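Local coordinates for protein predicted acetamidase/formamidase (Thermoanaerobacter tengcongensis, PDB 3TKK) that probably hydrolyses carbon-nitrogen bonds other than peptide bonds in linear amides, and binds zinc and calcium ions, at residues K83-A87 / V201-V205. Numbering follows the deposited sequence.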
# COMPACT_ATOMS: atom_id res chain seq x y z
N LYS A 83 12.77 13.13 -17.18
CA LYS A 83 12.84 11.96 -18.02
C LYS A 83 13.68 10.89 -17.43
O LYS A 83 14.71 11.19 -16.84
CB LYS A 83 13.55 12.28 -19.31
CG LYS A 83 12.63 12.49 -20.42
CD LYS A 83 13.46 12.28 -21.65
CE LYS A 83 14.60 13.35 -21.71
NZ LYS A 83 14.23 14.36 -22.82
N ILE A 84 13.33 9.65 -17.66
CA ILE A 84 14.23 8.57 -17.23
C ILE A 84 14.47 7.67 -18.46
O ILE A 84 13.50 7.12 -19.01
CB ILE A 84 13.58 7.74 -16.12
CG1 ILE A 84 13.33 8.59 -14.89
CG2 ILE A 84 14.38 6.53 -15.62
CD1 ILE A 84 12.70 7.70 -13.76
N GLU A 85 15.71 7.47 -18.90
CA GLU A 85 15.93 6.45 -19.92
C GLU A 85 16.65 5.27 -19.38
O GLU A 85 17.51 5.43 -18.46
CB GLU A 85 16.62 7.10 -21.15
CG GLU A 85 15.73 8.22 -21.70
CD GLU A 85 16.50 9.31 -22.52
OE1 GLU A 85 16.08 10.52 -22.52
OE2 GLU A 85 17.52 8.95 -23.17
N VAL A 86 16.26 4.06 -19.76
CA VAL A 86 16.86 2.90 -19.14
C VAL A 86 17.64 2.13 -20.27
O VAL A 86 17.29 2.15 -21.42
CB VAL A 86 15.87 1.96 -18.41
CG1 VAL A 86 15.09 2.80 -17.29
CG2 VAL A 86 14.91 1.28 -19.47
N ALA A 87 18.70 1.43 -19.87
CA ALA A 87 19.44 0.58 -20.80
C ALA A 87 18.57 -0.55 -21.40
O ALA A 87 17.48 -0.84 -20.87
CB ALA A 87 20.67 0.09 -20.26
N VAL A 201 18.62 -1.70 -13.80
CA VAL A 201 19.25 -1.28 -15.04
C VAL A 201 20.11 -0.02 -14.90
O VAL A 201 19.86 0.76 -14.01
CB VAL A 201 18.16 -0.85 -16.05
CG1 VAL A 201 17.22 -2.04 -16.43
CG2 VAL A 201 17.26 0.25 -15.40
N ALA A 202 20.92 0.29 -15.91
CA ALA A 202 21.65 1.57 -15.91
C ALA A 202 20.76 2.44 -16.70
O ALA A 202 19.94 1.91 -17.42
CB ALA A 202 23.03 1.41 -16.70
N GLY A 203 21.04 3.74 -16.73
CA GLY A 203 20.30 4.64 -17.52
C GLY A 203 20.70 6.08 -17.30
O GLY A 203 21.78 6.36 -16.73
N LYS A 204 19.76 6.96 -17.57
CA LYS A 204 20.04 8.40 -17.59
C LYS A 204 18.75 9.16 -17.14
O LYS A 204 17.62 8.77 -17.56
CB LYS A 204 20.46 8.74 -19.03
CG LYS A 204 20.76 10.18 -19.29
CD LYS A 204 21.59 10.46 -20.66
CE LYS A 204 21.90 12.08 -20.78
NZ LYS A 204 23.30 12.80 -21.21
N VAL A 205 18.89 10.12 -16.22
CA VAL A 205 17.74 10.83 -15.60
C VAL A 205 17.93 12.31 -15.96
O VAL A 205 19.02 12.91 -15.62
CB VAL A 205 17.75 10.72 -14.06
CG1 VAL A 205 16.65 11.67 -13.40
CG2 VAL A 205 17.56 9.25 -13.63
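Lys-83 meets Val-205 through its backbone: the carbonyl O accepts a CA-H...O contact from Val-205 CA at 3.3 Å. The N-to-C directions of strand segments 83-86 and 203-205 make 176°, an antiparallel pairing. Ile-84 and Val-205 form a non-hydrogen-bonded pair whose side chains share the face covered by Leu-185 and Ile-134; CG1 of Ile-84 lies 4.5 Å from CG2 of Val-205, a loose touch. Glu-85 and Lys-204 make the hydrogen-bonded pair, with Glu-85 N to Lys-204 O at 2.7 Å and Lys-204 N to Glu-85 O at 2.9 Å. The first is the straighter, 165° at the hydrogen. Their side chains occupy the other face, where the Lys-204 amine turns off to a salt bridge with Glu-33. Val-86 pairs with Gly-203, and its CB and CG1 meet Val-201 CG2 obliquely, CB at 3.7 Å; chi1 of -63° sets Val-201 CG1 anti to the carbonyl carbon and leaves CG2 to meet Val-86. Val-201 directly follows the zinc ligand Glu-200. At Ala-87, N donates to Ala-202 O at 2.8 Å. Three backbone hydrogen bonds thus join the segments, with apolar contacts on one face and charged side chains on the other.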